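Cytochrome P450 RhF (Acinetobacter radioresistens, PDB 6RO8) binds heme and, as the heme domain of a longer multidomain cytochrome P450, probably acts as a monooxygenase inserting oxygen into substrates. Local coordinates at residues A[159-163]-A[164-168]; A[171-174]-A[175-179]; A[305-308]-A[309-313]. All blocks are in the same frame, centred on the assembly; numbering follows the deposited sequence.

Contact 1. Residues A[159-163]-A[164-168]; sequences GRADL and VQEML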
loop_
_atom_site.group_PDB
_atom_site.type_symbol
_atom_site.label_atom_id
_atom_site.label_comp_id
_atom_site.label_asym_id
_atom_site.label_seq_id
_atom_site.Cartn_x
_atom_site.Cartn_y
_atom_site.Cartn_z
ATOM N N GLY A 159 -21.037 17.133 15.665
ATOM C CA GLY A 159 -21.599 17.419 14.355
ATOM C C GLY A 159 -20.726 16.956 13.198
ATOM O O GLY A 159 -21.238 16.463 12.186
ATOM N N ARG A 160 -19.411 17.113 13.330
ATOM C CA ARG A 160 -18.458 16.834 12.274
ATOM C C ARG A 160 -17.261 16.131 12.887
ATOM O O ARG A 160 -17.116 16.065 14.111
ATOM C CB ARG A 160 -17.991 18.115 11.565
ATOM C CG ARG A 160 -19.083 18.891 10.858
ATOM C CD ARG A 160 -18.513 19.785 9.763
ATOM N NE ARG A 160 -18.546 21.188 10.150
ATOM C CZ ARG A 160 -17.601 21.783 10.870
ATOM N NH1 ARG A 160 -16.541 21.089 11.272
ATOM N NH2 ARG A 160 -17.714 23.070 11.185
ATOM N N ALA A 161 -16.388 15.626 12.020
ATOM C CA ALA A 161 -15.157 14.977 12.445
ATOM C C ALA A 161 -14.299 14.763 11.211
ATOM O O ALA A 161 -14.790 14.807 10.080
ATOM C CB ALA A 161 -15.419 13.642 13.154
ATOM N N ASP A 162 -13.008 14.566 11.437
ATOM C CA ASP A 162 -12.088 14.138 10.390
ATOM C C ASP A 162 -11.846 12.662 10.678
ATOM O O ASP A 162 -11.114 12.312 11.610
ATOM C CB ASP A 162 -10.818 14.989 10.398
ATOM C CG ASP A 162 -9.621 14.303 9.765
ATOM O OD1 ASP A 162 -9.780 13.436 8.875
ATOM O OD2 ASP A 162 -8.500 14.639 10.182
ATOM N N LEU A 163 -12.505 11.797 9.897
ATOM C CA LEU A 163 -12.444 10.368 10.174
ATOM C C LEU A 163 -11.012 9.866 10.217
ATOM O O LEU A 163 -10.722 8.905 10.940
ATOM C CB LEU A 163 -13.236 9.580 9.131
ATOM C CG LEU A 163 -14.721 9.938 9.062
ATOM C CD1 LEU A 163 -15.502 9.044 8.093
ATOM C CD2 LEU A 163 -15.370 9.955 10.451
ATOM N N VAL A 164 -10.108 10.483 9.447
ATOM C CA VAL A 164 -8.711 10.055 9.477
ATOM C C VAL A 164 -8.183 10.132 10.902
ATOM O O VAL A 164 -7.693 9.142 11.462
ATOM C CB VAL A 164 -7.853 10.899 8.514
ATOM C CG1 VAL A 164 -6.378 10.575 8.715
ATOM C CG2 VAL A 164 -8.257 10.655 7.063
ATOM N N GLN A 165 -8.323 11.300 11.525
ATOM C CA GLN A 165 -7.812 11.497 12.873
ATOM C C GLN A 165 -8.645 10.792 13.938
ATOM O O GLN A 165 -8.095 10.418 14.976
ATOM C CB GLN A 165 -7.699 12.992 13.181
ATOM C CG GLN A 165 -6.553 13.315 14.135
ATOM C CD GLN A 165 -5.244 12.600 13.774
ATOM O OE1 GLN A 165 -4.595 11.994 14.641
ATOM N NE2 GLN A 165 -4.850 12.669 12.490
ATOM N N GLU A 166 -9.933 10.555 13.699
ATOM C CA GLU A 166 -10.706 9.856 14.721
ATOM C C GLU A 166 -10.396 8.365 14.744
ATOM O O GLU A 166 -10.288 7.774 15.824
ATOM C CB GLU A 166 -12.212 10.077 14.522
ATOM C CG GLU A 166 -12.617 11.536 14.338
ATOM C CD GLU A 166 -12.750 12.299 15.651
ATOM O OE1 GLU A 166 -12.775 13.561 15.603
ATOM O OE2 GLU A 166 -12.835 11.638 16.714
ATOM N N MET A 167 -10.245 7.736 13.584
ATOM C CA MET A 167 -10.169 6.280 13.606
ATOM C C MET A 167 -9.342 5.695 12.461
ATOM O O MET A 167 -8.739 4.625 12.622
ATOM C CB MET A 167 -11.585 5.662 13.581
ATOM C CG MET A 167 -12.442 6.082 12.379
ATOM S SD MET A 167 -14.150 5.492 12.391
ATOM C CE MET A 167 -14.013 3.958 13.230
ATOM N N LEU A 168 -9.260 6.398 11.321
ATOM C CA LEU A 168 -8.876 5.704 10.093
ATOM C C LEU A 168 -7.394 5.318 10.069
ATOM O O LEU A 168 -7.050 4.301 9.466
ATOM C CB LEU A 168 -9.265 6.533 8.862
ATOM C CG LEU A 168 -10.756 6.454 8.445
ATOM C CD1 LEU A 168 -10.993 7.061 7.070
ATOM C CD2 LEU A 168 -11.384 5.031 8.518
#
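Glu166 folds back over Ala161, and its side chain can be followed outward atom by atom. CB lies beside Asp162 O, at 3.8 Å; CG, set beside its own backbone N by chi1 -50°, lies 3.2 Å from Asp162 O and 3.7 Å from Ala161 CB. The bend at chi2 (-82°) keeps the chain close to that methyl group, with CD 3.9 Å and OE1 3.6 Å from Ala161 CB. OE1 ends in a salt bridge with Lys158, so the aliphatic part lies against Ala161 while the charge is paired with Lys158. Asp162 uses both its backbone and its carboxylate. Its O accepts from Glu166 N, at 3.0 Å, and its OD1 receives a weak capping bond from Val164 N; OD1 is also bonded to Leu426 N, which ties the cap to the C-terminal part of the chain. Leu163 O then accepts from two amides, Met167 N and Leu168 N, as the first turn widens into a pi-type turn. An apolar contact is made by Leu163 CB and Leu168 CD1, 4.0 Å apart. The whole is a strand-to-helix junction with an aspartate N-cap, leading from the edge strand 160-162 of a small antiparallel sheet into a short helix.

Contact 2. Residues A[171-174]-A[175-179]; sequences IPLM and VALHF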
loop_
_atom_site.group_PDB
_atom_site.type_symbol
_atom_site.label_atom_id
_atom_site.label_comp_id
_atom_site.label_asym_id
_atom_site.label_seq_id
_atom_site.Cartn_x
_atom_site.Cartn_y
_atom_site.Cartn_z
ATOM N N ILE A 171 -6.837 2.842 14.115
ATOM C CA ILE A 171 -7.342 1.479 14.264
ATOM C C ILE A 171 -6.522 0.497 13.425
ATOM O O ILE A 171 -6.072 -0.521 13.969
ATOM C CB ILE A 171 -8.843 1.408 13.940
ATOM C CG1 ILE A 171 -9.645 1.904 15.145
ATOM C CG2 ILE A 171 -9.258 -0.010 13.578
ATOM C CD1 ILE A 171 -11.141 1.997 14.900
ATOM N N PRO A 172 -6.287 0.735 12.122
ATOM C CA PRO A 172 -5.434 -0.204 11.374
ATOM C C PRO A 172 -4.081 -0.390 12.018
ATOM O O PRO A 172 -3.571 -1.518 12.049
ATOM C CB PRO A 172 -5.317 0.447 9.989
ATOM C CG PRO A 172 -6.501 1.299 9.895
ATOM C CD PRO A 172 -6.703 1.853 11.265
ATOM N N LEU A 173 -3.499 0.692 12.554
ATOM C CA LEU A 173 -2.245 0.585 13.293
ATOM C C LEU A 173 -2.379 -0.385 14.462
ATOM O O LEU A 173 -1.605 -1.340 14.582
ATOM C CB LEU A 173 -1.814 1.961 13.789
ATOM C CG LEU A 173 -0.535 1.933 14.640
ATOM C CD1 LEU A 173 0.605 1.270 13.862
ATOM C CD2 LEU A 173 -0.112 3.332 15.108
ATOM N N MET A 174 -3.374 -0.163 15.327
ATOM C CA MET A 174 -3.568 -1.039 16.476
ATOM C C MET A 174 -3.791 -2.485 16.053
ATOM O O MET A 174 -3.222 -3.411 16.644
ATOM C CB MET A 174 -4.751 -0.557 17.295
ATOM C CG MET A 174 -4.398 0.412 18.360
ATOM S SD MET A 174 -5.968 0.998 18.976
ATOM C CE MET A 174 -6.211 2.451 17.958
ATOM N N VAL A 175 -4.643 -2.701 15.056
ATOM C CA VAL A 175 -4.872 -4.050 14.552
ATOM C C VAL A 175 -3.544 -4.678 14.127
ATOM O O VAL A 175 -3.216 -5.816 14.512
ATOM C CB VAL A 175 -5.903 -4.004 13.406
ATOM C CG1 VAL A 175 -6.003 -5.334 12.701
ATOM C CG2 VAL A 175 -7.278 -3.564 13.960
ATOM N N ALA A 176 -2.730 -3.914 13.384
ATOM C CA ALA A 176 -1.441 -4.420 12.912
ATOM C C ALA A 176 -0.552 -4.858 14.072
ATOM O O ALA A 176 -0.093 -6.008 14.121
ATOM C CB ALA A 176 -0.738 -3.356 12.068
ATOM N N LEU A 177 -0.271 -3.936 14.998
ATOM C CA LEU A 177 0.491 -4.283 16.194
ATOM C C LEU A 177 -0.027 -5.569 16.812
ATOM O O LEU A 177 0.755 -6.457 17.159
ATOM C CB LEU A 177 0.417 -3.148 17.211
ATOM C CG LEU A 177 1.001 -1.846 16.704
ATOM C CD1 LEU A 177 0.712 -0.747 17.709
ATOM C CD2 LEU A 177 2.463 -2.054 16.528
ATOM N N HIS A 178 -1.351 -5.701 16.915
ATOM C CA HIS A 178 -1.934 -6.881 17.547
ATOM C C HIS A 178 -1.754 -8.125 16.690
ATOM O O HIS A 178 -1.457 -9.199 17.218
ATOM C CB HIS A 178 -3.411 -6.637 17.844
ATOM C CG HIS A 178 -4.008 -7.652 18.758
ATOM N ND1 HIS A 178 -3.690 -7.724 20.097
ATOM C CD2 HIS A 178 -4.899 -8.645 18.526
ATOM C CE1 HIS A 178 -4.360 -8.719 20.652
ATOM N NE2 HIS A 178 -5.105 -9.292 19.721
ATOM N N PHE A 179 -1.934 -8.001 15.377
ATOM C CA PHE A 179 -1.671 -9.128 14.491
ATOM C C PHE A 179 -0.215 -9.575 14.588
ATOM O O PHE A 179 0.070 -10.768 14.722
ATOM C CB PHE A 179 -2.032 -8.749 13.057
ATOM C CG PHE A 179 -1.780 -9.841 12.061
ATOM C CD1 PHE A 179 -2.629 -10.948 11.992
ATOM C CD2 PHE A 179 -0.712 -9.756 11.181
ATOM C CE1 PHE A 179 -2.404 -11.954 11.054
ATOM C CE2 PHE A 179 -0.478 -10.755 10.258
ATOM C CZ PHE A 179 -1.325 -11.859 10.190
#
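Ile171 lays its CG2 methyl across that of Val175 one turn on, the two CG2 atoms 4.1 Å apart and the side chains crossing at a slant. Ile171 sends CG2 anti to its backbone N, beside the carbonyl carbon, whereas the matching methyl of Val175 lies beside its own N (CG1 anti, chi1 171°); the branches therefore converge over the turn. This ridge faces helix 134-155 and helix 384-401, with Val148 and Phe394 against Ile171 and Val144 and Glu390 against Val175. A second apolar pair runs up another side of the helix: Leu173 CD1 stands 4.2 Å from Leu177 CG, and both leucines pack on Met187 of helix 187-202. Beneath the side chains, four successive i to i+4 bonds bind the turns, from Val175 N to Ile171 O (2.8 Å) through to His178 N to Met174 O (3.0 Å). Pro172 fits this ladder because it sits in the first turn, where its missing N-H costs no helical bond, and its O still accepts from Ala176 N. Further on, His178 stacks on Phe143 and Phe179 touches the heme. With only aliphatic carbons meeting in the Ile171-Val175 and Leu173-Leu177 pairs, this contact is non-directional; the backbone ladder supplies the directional bonds, and the apolar ridges join the helix to its neighbours.

Contact 3. Residues A[305-308]-A[309-313]; sequences GAVE and ECLRH
Val307 and Leu311 form the apolar pair of this helical turn: they lie side by side, pointing the same way, with CG1 of Val307 4.2 Å from CD1 of Leu311. That leucine methyl is also 4.1 Å from Glu308 OE2, whose carboxylate is held by His371 and Arg388.

Backbone bonds link residues 305-308 to 309-312 in regular alpha-helical order, such as Leu311 N to Val307 O at 2.9 Å.

The ionic contact lies within 309-313. Arg312 presents one side of its guanidinium, NE to Glu309 OE1 at 3.0 Å and NH2 to Glu309 OE2 at 2.8 Å, a side-on grip that uses both carboxylate oxygens. The carboxylate carbon lies at the guanidinium edge, in plane, but the nitrogens meet the oxygens from above the carboxylate plane, 44° and 48° out of it. Bends at chi2 in Glu309 (73°) and at chi3 in Arg312 turn the two ends toward each other. Arg312 also makes a cation-pi contact with Phe355.

The Glu-x-x-Arg pair with Arg365 matches the conserved ExxR motif and Glu-Arg-Arg triad of P450 enzymes. Glu309 and Arg312 are buried, and Arg365 and Asp362 N for the former and Ala358 O for the latter complete their bonding, which probably fixes the helix to the loop carrying Arg365. Leu311, its side chain about 4 Å from the heme, points to a different side of the helix from this charge network.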
loop_
_atom_site.group_PDB
_atom_site.type_symbol
_atom_site.label_atom_id
_atom_site.label_comp_id
_atom_site.label_asym_id
_atom_site.label_seq_id
_atom_site.Cartn_x
_atom_site.Cartn_y
_atom_site.Cartn_z
ATOM N N GLY A 305 -18.505 -6.319 -1.951
ATOM C CA GLY A 305 -18.369 -6.035 -3.372
ATOM C C GLY A 305 -18.105 -4.570 -3.646
ATOM O O GLY A 305 -17.382 -4.226 -4.587
ATOM N N ALA A 306 -18.665 -3.687 -2.814
ATOM C CA ALA A 306 -18.340 -2.268 -2.886
ATOM C C ALA A 306 -16.881 -2.002 -2.505
ATOM O O ALA A 306 -16.201 -1.188 -3.148
ATOM C CB ALA A 306 -19.280 -1.483 -1.977
ATOM N N VAL A 307 -16.387 -2.660 -1.450
ATOM C CA VAL A 307 -14.993 -2.481 -1.056
ATOM C C VAL A 307 -14.074 -2.901 -2.195
ATOM O O VAL A 307 -13.107 -2.205 -2.523
ATOM C CB VAL A 307 -14.694 -3.257 0.244
ATOM C CG1 VAL A 307 -13.203 -3.481 0.441
ATOM C CG2 VAL A 307 -15.259 -2.511 1.411
ATOM N N GLU A 308 -14.394 -4.015 -2.847
ATOM C CA GLU A 308 -13.584 -4.468 -3.970
ATOM C C GLU A 308 -13.594 -3.448 -5.109
ATOM O O GLU A 308 -12.556 -3.189 -5.723
ATOM C CB GLU A 308 -14.088 -5.829 -4.446
ATOM C CG GLU A 308 -12.994 -6.770 -4.914
ATOM C CD GLU A 308 -11.938 -7.065 -3.859
ATOM O OE1 GLU A 308 -10.772 -7.259 -4.248
ATOM O OE2 GLU A 308 -12.257 -7.124 -2.651
ATOM N N GLU A 309 -14.750 -2.840 -5.396
ATOM C CA GLU A 309 -14.784 -1.845 -6.465
ATOM C C GLU A 309 -14.029 -0.572 -6.082
ATOM O O GLU A 309 -13.487 0.115 -6.956
ATOM C CB GLU A 309 -16.236 -1.541 -6.845
ATOM C CG GLU A 309 -16.426 -0.339 -7.763
ATOM C CD GLU A 309 -15.989 -0.613 -9.182
ATOM O OE1 GLU A 309 -15.390 -1.689 -9.398
ATOM O OE2 GLU A 309 -16.246 0.236 -10.078
ATOM N N CYS A 310 -13.984 -0.243 -4.787
ATOM C CA CYS A 310 -13.140 0.857 -4.309
ATOM C C CYS A 310 -11.659 0.563 -4.458
ATOM O O CYS A 310 -10.886 1.442 -4.873
ATOM C CB CYS A 310 -13.484 1.192 -2.848
ATOM S SG CYS A 310 -15.056 2.026 -2.607
ATOM N N LEU A 311 -11.260 -0.655 -4.090
ATOM C CA LEU A 311 -9.883 -1.091 -4.272
ATOM C C LEU A 311 -9.452 -1.043 -5.744
ATOM O O LEU A 311 -8.299 -0.699 -6.063
ATOM C CB LEU A 311 -9.731 -2.504 -3.726
ATOM C CG LEU A 311 -9.773 -2.621 -2.192
ATOM C CD1 LEU A 311 -9.712 -4.097 -1.741
ATOM C CD2 LEU A 311 -8.617 -1.801 -1.575
ATOM N N ARG A 312 -10.355 -1.422 -6.653
ATOM C CA ARG A 312 -10.062 -1.269 -8.067
ATOM C C ARG A 312 -9.989 0.200 -8.450
ATOM O O ARG A 312 -9.039 0.637 -9.106
ATOM C CB ARG A 312 -11.111 -1.973 -8.917
ATOM C CG ARG A 312 -10.801 -1.870 -10.408
ATOM C CD ARG A 312 -12.048 -2.073 -11.265
ATOM N NE ARG A 312 -13.026 -1.015 -11.063
ATOM C CZ ARG A 312 -13.092 0.091 -11.793
ATOM N NH1 ARG A 312 -12.229 0.294 -12.776
ATOM N NH2 ARG A 312 -14.008 1.008 -11.530
ATOM N N HIS A 313 -10.980 0.982 -8.029
ATOM C CA HIS A 313 -11.166 2.310 -8.599
ATOM C C HIS A 313 -10.168 3.311 -8.029
ATOM O O HIS A 313 -9.588 4.121 -8.760
ATOM C CB HIS A 313 -12.593 2.782 -8.343
ATOM C CG HIS A 313 -12.864 4.141 -8.885
ATOM N ND1 HIS A 313 -12.371 5.287 -8.298
ATOM C CD2 HIS A 313 -13.551 4.540 -9.980
ATOM C CE1 HIS A 313 -12.756 6.336 -9.004
ATOM N NE2 HIS A 313 -13.474 5.909 -10.029
#

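All three contacts are largely buried, but contact 1 is the most peripheral: its centre is about 21 Å from the centre of the chain, against about 15 Å for the other two. Contact 1 includes exposed Gln165 and contact 2 exposed His178, while contact 3 has no exposed residue among those that touch. Contacts 1 and 2 follow each other along the chain and touch, Met167 O lying 3.7 Å from Pro172 CD; contact 3 stands apart from both. Shared neighbours still connect them: helix 134-155 borders contacts 1 and 2, helix 273-288 contacts 1 and 3, and helix 384-401 contacts 2 and 3. The chemistry differs: capping, apolar ridges, and paired buried charges respectively.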